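Local structure of nicotinate phosphoribosyltransferase (Vibrio cholerae, 4HL7) at residues G237-V242 with D269-D274; V242-S247 with A404-R409; N278-H283 with D303-H308; P384-S389 with A395-P400. The protein probably catalyses the ATP-dependent joining of nicotinate to the ribose phosphate of 5-phosphoribosyl diphosphate, giving nicotinate ribonucleotide for NAD biosynthesis. All blocks are in the same frame, centred on the assembly; numbering follows the deposited sequence.

Interaction 1: G237-V242 with D269-D274; sequences GHQALV and DTLTID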
# COMPACT_ATOMS: atom_id res chain seq x y z
N GLY A 237 -9.00 6.41 -9.76
CA GLY A 237 -8.97 7.76 -10.39
C GLY A 237 -9.53 7.72 -11.82
O GLY A 237 -10.18 8.65 -12.27
N HIS A 238 -9.24 6.66 -12.56
CA HIS A 238 -9.79 6.54 -13.93
C HIS A 238 -11.28 6.51 -14.03
O HIS A 238 -11.83 6.77 -15.10
CB HIS A 238 -9.12 5.38 -14.71
CG HIS A 238 -7.74 5.75 -15.22
ND1 HIS A 238 -6.65 5.74 -14.42
CD2 HIS A 238 -7.32 6.33 -16.43
CE1 HIS A 238 -5.56 6.19 -15.11
NE2 HIS A 238 -5.97 6.55 -16.34
N GLN A 239 -11.97 6.22 -12.93
CA GLN A 239 -13.46 6.31 -12.90
C GLN A 239 -13.98 7.72 -13.10
O GLN A 239 -15.16 7.94 -13.42
CB GLN A 239 -14.03 5.73 -11.57
CG GLN A 239 -13.72 4.25 -11.41
CD GLN A 239 -13.96 3.79 -9.98
OE1 GLN A 239 -14.57 4.50 -9.20
NE2 GLN A 239 -13.45 2.59 -9.61
N ALA A 240 -13.13 8.68 -12.81
CA ALA A 240 -13.43 10.08 -13.03
C ALA A 240 -12.91 10.60 -14.39
O ALA A 240 -13.49 11.56 -14.96
CB ALA A 240 -12.83 10.94 -11.90
N LEU A 241 -11.86 9.99 -14.90
CA LEU A 241 -11.14 10.55 -16.05
C LEU A 241 -11.64 9.99 -17.41
O LEU A 241 -11.50 10.71 -18.46
CB LEU A 241 -9.62 10.22 -15.92
CG LEU A 241 -8.99 10.76 -14.63
CD1 LEU A 241 -7.54 10.30 -14.57
CD2 LEU A 241 -9.04 12.26 -14.73
N VAL A 242 -12.20 8.78 -17.40
CA VAL A 242 -12.83 8.22 -18.64
C VAL A 242 -14.21 7.71 -18.27
O VAL A 242 -14.63 7.86 -17.15
CB VAL A 242 -11.96 7.06 -19.24
CG1 VAL A 242 -10.58 7.67 -19.63
CG2 VAL A 242 -11.70 5.88 -18.23
N ASP A 269 -8.72 -6.33 -7.63
CA ASP A 269 -9.94 -6.18 -6.89
C ASP A 269 -10.38 -4.72 -6.67
O ASP A 269 -11.09 -4.42 -5.72
CB ASP A 269 -9.83 -6.88 -5.48
CG ASP A 269 -8.76 -6.23 -4.57
OD1 ASP A 269 -7.78 -5.64 -5.08
OD2 ASP A 269 -8.91 -6.35 -3.32
N THR A 270 -10.02 -3.82 -7.56
CA THR A 270 -10.60 -2.49 -7.47
C THR A 270 -12.11 -2.60 -7.64
O THR A 270 -12.91 -1.94 -6.97
CB THR A 270 -10.07 -1.59 -8.57
OG1 THR A 270 -8.63 -1.49 -8.49
CG2 THR A 270 -10.73 -0.17 -8.46
N LEU A 271 -12.51 -3.50 -8.55
CA LEU A 271 -13.91 -3.77 -8.82
C LEU A 271 -14.18 -5.19 -8.34
O LEU A 271 -14.37 -5.38 -7.13
CB LEU A 271 -14.21 -3.60 -10.33
CG LEU A 271 -13.86 -2.16 -10.78
CD1 LEU A 271 -13.94 -2.04 -12.28
CD2 LEU A 271 -14.87 -1.16 -10.17
N THR A 272 -14.20 -6.19 -9.25
CA THR A 272 -14.28 -7.61 -8.79
C THR A 272 -13.34 -8.45 -9.67
O THR A 272 -12.98 -8.03 -10.76
CB THR A 272 -15.64 -8.20 -8.90
OG1 THR A 272 -16.05 -8.17 -10.28
CG2 THR A 272 -16.69 -7.43 -7.96
N ILE A 273 -13.08 -9.68 -9.26
CA ILE A 273 -12.25 -10.56 -10.09
C ILE A 273 -12.90 -10.78 -11.47
O ILE A 273 -12.18 -10.73 -12.50
CB ILE A 273 -11.93 -11.89 -9.39
CG1 ILE A 273 -10.86 -12.72 -10.16
CG2 ILE A 273 -13.19 -12.71 -9.17
CD1 ILE A 273 -9.60 -11.98 -10.50
N ASP A 274 -14.22 -10.93 -11.54
CA ASP A 274 -14.82 -11.08 -12.89
C ASP A 274 -14.63 -9.87 -13.76
O ASP A 274 -14.41 -10.02 -14.95
CB ASP A 274 -16.31 -11.44 -12.85
CG ASP A 274 -16.55 -12.74 -12.10
OD1 ASP A 274 -16.01 -13.78 -12.50
OD2 ASP A 274 -17.20 -12.68 -11.04

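Interaction 2: V242-S247 with A404-R409; sequences VNERDS and ANLKRR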
# COMPACT_ATOMS: atom_id res chain seq x y z
N VAL A 242 -12.20 8.78 -17.40
CA VAL A 242 -12.83 8.22 -18.64
C VAL A 242 -14.21 7.71 -18.27
O VAL A 242 -14.63 7.86 -17.15
CB VAL A 242 -11.96 7.06 -19.24
CG1 VAL A 242 -10.58 7.67 -19.63
CG2 VAL A 242 -11.70 5.88 -18.23
N ASN A 243 -14.90 7.01 -19.19
CA ASN A 243 -16.15 6.47 -18.79
C ASN A 243 -15.93 5.38 -17.74
O ASN A 243 -14.95 4.67 -17.79
CB ASN A 243 -16.95 5.89 -19.98
CG ASN A 243 -18.36 5.53 -19.56
OD1 ASN A 243 -18.64 4.34 -19.23
ND2 ASN A 243 -19.23 6.57 -19.44
N GLU A 244 -16.83 5.28 -16.75
CA GLU A 244 -16.61 4.28 -15.66
C GLU A 244 -16.34 2.84 -16.20
O GLU A 244 -15.50 2.12 -15.71
CB GLU A 244 -17.84 4.22 -14.72
CG GLU A 244 -17.93 5.39 -13.72
CD GLU A 244 -18.78 6.54 -14.28
OE1 GLU A 244 -18.70 6.77 -15.53
OE2 GLU A 244 -19.52 7.21 -13.51
N ARG A 245 -17.10 2.45 -17.23
CA ARG A 245 -16.92 1.09 -17.70
C ARG A 245 -15.52 0.84 -18.33
O ARG A 245 -15.08 -0.33 -18.39
CB ARG A 245 -18.05 0.77 -18.74
CG ARG A 245 -17.92 -0.60 -19.37
CD ARG A 245 -18.10 -1.72 -18.37
NE ARG A 245 -17.94 -3.02 -19.06
CZ ARG A 245 -16.77 -3.57 -19.40
NH1 ARG A 245 -15.60 -3.02 -19.12
NH2 ARG A 245 -16.77 -4.75 -20.05
N ASP A 246 -14.87 1.89 -18.85
CA ASP A 246 -13.55 1.78 -19.45
C ASP A 246 -12.44 2.01 -18.46
O ASP A 246 -11.26 1.87 -18.80
CB ASP A 246 -13.41 2.85 -20.59
CG ASP A 246 -14.37 2.62 -21.70
OD1 ASP A 246 -14.58 1.43 -22.06
OD2 ASP A 246 -14.95 3.62 -22.19
N SER A 247 -12.79 2.41 -17.23
CA SER A 247 -11.81 2.92 -16.27
C SER A 247 -10.64 1.95 -15.96
O SER A 247 -9.48 2.33 -15.98
CB SER A 247 -12.53 3.31 -14.98
OG SER A 247 -13.15 2.19 -14.36
N ALA A 404 -23.72 2.73 -6.81
CA ALA A 404 -24.78 1.88 -7.38
C ALA A 404 -24.65 1.85 -8.94
O ALA A 404 -24.69 0.78 -9.58
CB ALA A 404 -26.18 2.32 -6.94
N ASN A 405 -24.46 3.03 -9.53
CA ASN A 405 -24.24 3.07 -10.98
C ASN A 405 -23.00 2.30 -11.45
O ASN A 405 -23.02 1.58 -12.46
CB ASN A 405 -24.15 4.54 -11.42
CG ASN A 405 -24.05 4.65 -12.91
OD1 ASN A 405 -25.03 4.38 -13.62
ND2 ASN A 405 -22.91 5.02 -13.37
N LEU A 406 -21.92 2.45 -10.73
CA LEU A 406 -20.66 1.77 -11.06
C LEU A 406 -20.88 0.24 -10.99
O LEU A 406 -20.42 -0.51 -11.86
CB LEU A 406 -19.55 2.19 -10.05
CG LEU A 406 -18.23 1.45 -10.25
CD1 LEU A 406 -17.56 1.89 -11.57
CD2 LEU A 406 -17.31 1.79 -9.05
N LYS A 407 -21.60 -0.24 -9.96
CA LYS A 407 -21.86 -1.68 -9.86
C LYS A 407 -22.69 -2.10 -11.08
O LYS A 407 -22.35 -3.11 -11.73
CB LYS A 407 -22.67 -1.99 -8.56
CG LYS A 407 -21.76 -1.91 -7.31
CD LYS A 407 -22.61 -2.28 -6.08
CE LYS A 407 -21.72 -2.23 -4.82
NZ LYS A 407 -22.60 -2.32 -3.60
N ARG A 408 -23.73 -1.34 -11.40
CA ARG A 408 -24.59 -1.70 -12.53
C ARG A 408 -23.75 -1.80 -13.82
O ARG A 408 -23.93 -2.74 -14.60
CB ARG A 408 -25.76 -0.73 -12.69
CG ARG A 408 -26.80 -0.91 -11.61
CD ARG A 408 -28.07 -0.13 -11.96
NE ARG A 408 -28.97 -0.95 -12.73
CZ ARG A 408 -29.71 -1.91 -12.18
NH1 ARG A 408 -29.65 -2.13 -10.86
NH2 ARG A 408 -30.51 -2.67 -12.94
N ARG A 409 -22.86 -0.84 -14.06
CA ARG A 409 -22.04 -0.88 -15.29
C ARG A 409 -21.15 -2.13 -15.36
O ARG A 409 -20.83 -2.58 -16.47
CB ARG A 409 -21.16 0.36 -15.45
CG ARG A 409 -21.91 1.70 -15.50
CD ARG A 409 -22.94 1.91 -16.60
NE ARG A 409 -24.15 1.05 -16.67
CZ ARG A 409 -25.31 1.14 -16.03
NH1 ARG A 409 -26.27 0.28 -16.36
NH2 ARG A 409 -25.59 2.04 -15.12
O HOH W 1 -20.70 5.42 -11.50

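Interaction 3: N278-H283 with D303-H308; sequences NDFNRH and DKMIAH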
# COMPACT_ATOMS: atom_id res chain seq x y z
N ASN A 278 -12.44 -9.78 -17.29
CA ASN A 278 -13.00 -9.29 -18.54
C ASN A 278 -12.19 -8.19 -19.18
O ASN A 278 -12.24 -8.01 -20.40
CB ASN A 278 -14.44 -8.79 -18.37
CG ASN A 278 -15.40 -9.91 -18.14
OD1 ASN A 278 -15.08 -11.09 -18.43
ND2 ASN A 278 -16.60 -9.58 -17.61
N ASP A 279 -11.43 -7.46 -18.38
CA ASP A 279 -10.58 -6.39 -18.94
C ASP A 279 -9.18 -6.86 -19.31
O ASP A 279 -8.52 -6.26 -20.17
CB ASP A 279 -10.48 -5.19 -17.93
CG ASP A 279 -11.78 -4.36 -17.88
OD1 ASP A 279 -12.60 -4.36 -18.85
OD2 ASP A 279 -12.00 -3.71 -16.86
N PHE A 280 -8.72 -7.92 -18.67
CA PHE A 280 -7.29 -8.31 -18.71
C PHE A 280 -7.08 -9.20 -19.92
O PHE A 280 -6.95 -10.42 -19.79
CB PHE A 280 -6.94 -9.01 -17.39
CG PHE A 280 -5.43 -9.05 -17.05
CD1 PHE A 280 -4.62 -7.91 -17.13
CD2 PHE A 280 -4.87 -10.24 -16.59
CE1 PHE A 280 -3.27 -7.99 -16.81
CE2 PHE A 280 -3.52 -10.33 -16.29
CZ PHE A 280 -2.71 -9.18 -16.36
N ASN A 281 -7.12 -8.58 -21.13
CA ASN A 281 -7.05 -9.35 -22.36
C ASN A 281 -5.63 -9.90 -22.64
O ASN A 281 -4.67 -9.73 -21.88
CB ASN A 281 -7.57 -8.51 -23.52
CG ASN A 281 -6.78 -7.25 -23.71
OD1 ASN A 281 -5.58 -7.27 -23.70
ND2 ASN A 281 -7.49 -6.13 -23.92
N ARG A 282 -5.51 -10.60 -23.76
CA ARG A 282 -4.30 -11.36 -23.99
C ARG A 282 -3.09 -10.41 -24.09
O ARG A 282 -2.00 -10.69 -23.53
CB ARG A 282 -4.47 -12.23 -25.28
CG ARG A 282 -3.31 -13.22 -25.45
CD ARG A 282 -3.50 -14.26 -26.57
NE ARG A 282 -3.16 -13.61 -27.80
CZ ARG A 282 -1.90 -13.49 -28.22
NH1 ARG A 282 -1.64 -12.82 -29.35
NH2 ARG A 282 -0.91 -14.01 -27.47
N HIS A 283 -3.30 -9.25 -24.72
CA HIS A 283 -2.18 -8.30 -24.89
C HIS A 283 -1.75 -7.74 -23.53
O HIS A 283 -0.55 -7.75 -23.23
CB HIS A 283 -2.49 -7.27 -25.96
CG HIS A 283 -2.69 -7.87 -27.39
ND1 HIS A 283 -3.59 -7.37 -28.26
CD2 HIS A 283 -2.16 -9.00 -27.99
CE1 HIS A 283 -3.54 -8.06 -29.41
NE2 HIS A 283 -2.68 -9.08 -29.24
N ASP A 303 -6.15 -19.71 -8.30
CA ASP A 303 -6.57 -20.77 -9.25
C ASP A 303 -7.25 -20.11 -10.45
O ASP A 303 -7.07 -20.53 -11.61
CB ASP A 303 -7.53 -21.79 -8.59
CG ASP A 303 -6.81 -22.78 -7.74
OD1 ASP A 303 -5.59 -22.97 -7.91
OD2 ASP A 303 -7.47 -23.39 -6.86
N LYS A 304 -8.08 -19.09 -10.17
CA LYS A 304 -8.79 -18.39 -11.25
C LYS A 304 -7.82 -17.66 -12.19
O LYS A 304 -8.00 -17.65 -13.40
CB LYS A 304 -9.78 -17.35 -10.68
CG LYS A 304 -11.08 -17.97 -10.22
CD LYS A 304 -12.06 -16.89 -9.79
CE LYS A 304 -13.26 -17.57 -9.16
NZ LYS A 304 -14.38 -16.63 -9.01
N MSE A 305 -6.81 -17.03 -11.62
CA MSE A 305 -5.79 -16.30 -12.42
C MSE A 305 -5.01 -17.28 -13.27
O MSE A 305 -4.75 -17.02 -14.41
CB MSE A 305 -4.83 -15.56 -11.50
CG MSE A 305 -5.49 -14.36 -10.83
SE MSE A 305 -6.06 -12.97 -12.14
CE MSE A 305 -4.66 -13.18 -13.53
N ILE A 306 -4.58 -18.39 -12.68
CA ILE A 306 -3.89 -19.45 -13.44
C ILE A 306 -4.76 -19.91 -14.61
O ILE A 306 -4.27 -19.99 -15.74
CB ILE A 306 -3.45 -20.62 -12.55
CG1 ILE A 306 -2.23 -20.18 -11.71
CG2 ILE A 306 -3.09 -21.87 -13.38
CD1 ILE A 306 -1.90 -21.12 -10.56
N ALA A 307 -6.04 -20.23 -14.35
CA ALA A 307 -6.96 -20.67 -15.44
C ALA A 307 -7.10 -19.60 -16.56
O ALA A 307 -7.27 -19.90 -17.76
CB ALA A 307 -8.32 -21.01 -14.88
N HIS A 308 -7.08 -18.33 -16.15
CA HIS A 308 -7.18 -17.24 -17.11
C HIS A 308 -5.96 -17.19 -18.01
O HIS A 308 -6.09 -17.09 -19.25
CB HIS A 308 -7.38 -15.92 -16.37
CG HIS A 308 -7.57 -14.74 -17.29
ND1 HIS A 308 -8.72 -14.52 -17.94
CD2 HIS A 308 -6.74 -13.65 -17.56
CE1 HIS A 308 -8.61 -13.37 -18.65
NE2 HIS A 308 -7.40 -12.85 -18.42

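Interaction 4: P384-S389 with A395-P400; sequences PVAKIS and AMCEDP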
# COMPACT_ATOMS: atom_id res chain seq x y z
N PRO A 384 -16.87 11.63 -7.58
CA PRO A 384 -16.60 10.48 -6.69
C PRO A 384 -15.88 9.35 -7.42
O PRO A 384 -16.06 9.17 -8.65
CB PRO A 384 -18.01 9.95 -6.29
CG PRO A 384 -19.00 10.85 -6.93
CD PRO A 384 -18.29 11.74 -7.95
N VAL A 385 -15.16 8.53 -6.66
CA VAL A 385 -14.57 7.29 -7.22
C VAL A 385 -14.74 6.22 -6.13
O VAL A 385 -15.04 6.55 -4.98
CB VAL A 385 -13.07 7.47 -7.57
CG1 VAL A 385 -12.88 8.56 -8.65
CG2 VAL A 385 -12.24 7.75 -6.30
N ALA A 386 -14.64 4.96 -6.50
CA ALA A 386 -14.98 3.90 -5.51
C ALA A 386 -14.14 2.66 -5.67
O ALA A 386 -13.63 2.38 -6.73
CB ALA A 386 -16.43 3.50 -5.61
N LYS A 387 -13.97 1.94 -4.56
CA LYS A 387 -13.39 0.62 -4.62
C LYS A 387 -14.44 -0.35 -4.13
O LYS A 387 -15.11 -0.11 -3.13
CB LYS A 387 -12.17 0.50 -3.72
CG LYS A 387 -11.53 -0.87 -3.77
CD LYS A 387 -10.27 -0.85 -2.94
CE LYS A 387 -9.97 -2.23 -2.45
NZ LYS A 387 -9.07 -2.08 -1.28
N ILE A 388 -14.57 -1.48 -4.82
CA ILE A 388 -15.61 -2.42 -4.42
C ILE A 388 -14.92 -3.58 -3.63
O ILE A 388 -15.16 -3.79 -2.45
CB ILE A 388 -16.39 -2.95 -5.65
CG1 ILE A 388 -17.22 -1.81 -6.24
CG2 ILE A 388 -17.43 -4.00 -5.22
CD1 ILE A 388 -17.66 -2.00 -7.66
N SER A 389 -14.07 -4.27 -4.37
CA SER A 389 -13.20 -5.43 -3.99
C SER A 389 -13.93 -6.79 -4.03
O SER A 389 -15.14 -6.88 -4.32
CB SER A 389 -12.43 -5.24 -2.67
OG SER A 389 -13.23 -5.78 -1.59
N ALA A 395 -16.89 -2.40 0.28
CA ALA A 395 -17.10 -1.33 -0.75
C ALA A 395 -17.05 0.07 -0.09
O ALA A 395 -17.49 0.25 1.04
CB ALA A 395 -18.42 -1.53 -1.52
N MSE A 396 -16.46 1.05 -0.77
CA MSE A 396 -16.24 2.39 -0.16
C MSE A 396 -16.50 3.39 -1.25
O MSE A 396 -16.00 3.22 -2.36
CB MSE A 396 -14.80 2.51 0.39
CG MSE A 396 -13.76 2.76 -0.72
SE MSE A 396 -11.86 2.54 -0.12
CE MSE A 396 -11.98 0.60 0.37
N CYS A 397 -17.44 4.30 -0.96
CA CYS A 397 -17.75 5.49 -1.78
C CYS A 397 -18.54 6.51 -0.93
O CYS A 397 -19.42 6.12 -0.16
CB CYS A 397 -18.57 5.10 -3.00
SG CYS A 397 -18.65 6.45 -4.16
N GLU A 398 -18.25 7.81 -1.09
CA GLU A 398 -18.99 8.86 -0.40
C GLU A 398 -20.37 9.10 -1.01
O GLU A 398 -21.21 9.72 -0.41
CB GLU A 398 -18.20 10.15 -0.49
CG GLU A 398 -17.01 10.16 0.44
CD GLU A 398 -16.26 11.48 0.42
OE1 GLU A 398 -16.57 12.34 -0.42
OE2 GLU A 398 -15.31 11.62 1.21
N ASP A 399 -20.59 8.62 -2.25
CA ASP A 399 -21.80 8.93 -3.02
C ASP A 399 -22.46 7.60 -3.34
O ASP A 399 -21.96 6.80 -4.17
CB ASP A 399 -21.40 9.70 -4.31
CG ASP A 399 -22.61 10.19 -5.13
OD1 ASP A 399 -23.64 9.56 -5.10
OD2 ASP A 399 -22.52 11.26 -5.78
N PRO A 400 -23.54 7.28 -2.63
CA PRO A 400 -24.06 5.92 -2.85
C PRO A 400 -24.69 5.73 -4.26
O PRO A 400 -24.75 4.60 -4.78
CB PRO A 400 -25.14 5.79 -1.76
CG PRO A 400 -25.54 7.19 -1.43
CD PRO A 400 -24.23 7.97 -1.52
O HOH W 2 -16.07 8.68 -2.84

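Interaction 1: G237-V242 with D269-D274
At the edge of the parallel sheet, the loop that leaves strand 265-267 meets helix 232-241 through Gln239, Thr270 and Leu271. All three residues are buried, yet the backbones stay well apart, with the CA atoms of Gln239 and Thr270 separated by 10.7 Å. The glutamine bridges the gap by its length. Its CG lies anti to the carbonyl carbon (chi1 -63°) and the chain continues extended, which carries the amide to the loop. There NE2 lies 4.0 Å from CG2 of Thr270 and equally 4.0 Å from CD2 of Leu271. Each methyl carbon belongs to a side chain that runs past the glutamine in the opposite direction. These are van der Waals touches, and the amide finds its polar partners beyond the two segments: OE1 accepts from the backbone N of Ala386. The amide nitrogen thus touches two methyls while the amide oxygen binds a third piece of chain. Close by, Asp269 hydrogen-bonds through OD1 to NE2 of His232, the residue predicted to become phosphorylated. Thr272 then N-caps helix 273-279. The arrangement is a strand-loop-helix connection of the TIM-barrel-like domain, packed against the helix that begins with this histidine.

Interaction 2: V242-S247 with A404-R409
The loop 242-247, which joins helix 232-241 to helix 247-258, runs beside the last turns of helix 400-409, with CA atoms 6.6 Å apart at Glu244 and Leu406 and 6.0 Å apart at Arg245 and Arg409. Glu244 has the central role. Its aliphatic part lies against Leu406, CB being 3.9 Å from CD1 of the leucine. The chain then bends sharply at chi2 (93°), so that the carboxylate turns toward Asn405. The two groups do not bond directly. A water donates to OE2 of Glu244 at 2.9 Å and accepts from ND2 of Asn405, also at 2.9 Å, while the carboxylate and amide planes stand 67° apart. The other end of the same amide is in use too, since OD1 of Asn405 accepts from NH2 of Arg409 at 2.8 Å. That oxygen lies in the guanidinium plane, whereas the donor sits well above the amide plane. Farther along the loop Arg245 passes its CD 3.4 Å from the carbonyl O of Arg409, and its NH1 reaches on to Asp279 in a long, weak ion pair. The loop is shaped from within by an Asx turn, Asn243 OD1 accepting from the N of Arg245, and by Glu244 O, which receives both N and OG of Ser247. Loop and helix meet through an apolar touch, a water-bridged relay and the passage of Arg245 by the Arg409 carbonyl. The water gives OE2 and ND2 a shared partner at this surface contact, while the amide, gripped at both ends, is probably restrained in its rotation.

Interaction 3: N278-H283 with D303-H308
Phe280 is the centre of an inverse gamma turn between helices 273-279 and 282-287, and this turn faces helix 298-311, with the CA atoms of Phe280 and His308 9.1 Å apart. The turn presents a carbonyl and a ring to the helix at once. His308, with CG anti to its own N (chi1 -177°), stretches across to give its NE2-H to the O of Phe280 at 2.8 Å. The bond is nearly straight, 161° at the hydrogen; the donor lies in the carbonyl plane and the acceptor in the plane of the imidazole, so the ring's orientation is well defined. Beside the bond the two rings approach at the edge of the phenyl, where CD2 of Phe280 and CD2 of His308 are 4.0 Å apart. CE2 of Phe280 touches CE of selenomethionine Met305 at 4.1 Å; bends at chi2 and chi3 fold this side chain, and it crosses the phenylalanine at about a right angle. The polar bond gives a partner to the carbonyl in the turn between the two helices. Around the contact, Phe280 meets the ring of Phe276, and the turn packs beside helix 298-311, whose Met305 also touches Ile273 and Leu277 of helix 273-279 and Phe321 of strand 320-323.

Interaction 4: P384-S389 with A395-P400
Pro384 packs its CB and CG against the side chain of Asp399, its CG 3.7 Å from CB of the aspartate, and so closes one end of a pairing between two antiparallel pieces of extended chain. The middle of the pairing is a single bridge in which Lys387 and Met396 form a hydrogen-bonded pair: N of Met396 gives to O of Lys387 at 3.0 Å, and N of Lys387 gives to O of Met396 at the longer 3.3 Å. The same Lys387 O also receives a CA-H contact from Ala395. Met396, a selenomethionine, has its CG between backbone N and carbonyl carbon (chi1 77°), and a bend at chi3 brings CE to 4.0 Å from CD of the extended Lys387 chain. Next to the bridge, CB of Ala386 packs on CB of Cys397 at 3.7 Å. SG of Cys397, anti to its backbone N, lies 3.7 Å from Val385 O and near CB of Pro384, and also accepts from N of Asp399 in its own segment (164°). A water accepts from Glu398 N at 2.9 Å and reaches Val385 O at 3.2 Å. Asp399 N-caps helix 400-409, OD1 accepting from Phe402 N. A pairing with just one bridge thus has more than its two backbone bonds: the water and the sulfur, proline and alanine contacts extend the closure toward the helix start, where the cysteine sulfur accepts from the capping residue's backbone N.

Interactions 1, 2 and 4 form one cluster, their centres about 7 to 11 Å apart, whereas interaction 3 lies about 16 Å from interaction 1 and farther from the others. Gln239 and Leu406 take part in the touches between the three contacts: both reach segment 384-389, and they also meet each other. Thr270 and Ile388 add a backbone bond between interactions 1 and 4. Helix 273-279 leads from interaction 1 to interaction 3, and a weak ion pair joins interactions 2 and 3. Interactions 1 and 2 share Val242 and their segments alternate along the chain; interactions 3 and 4 fall between the segments of interaction 2, so sequence-distant C-terminal segments are packed onto the edge of the parallel-sheet domain near His232.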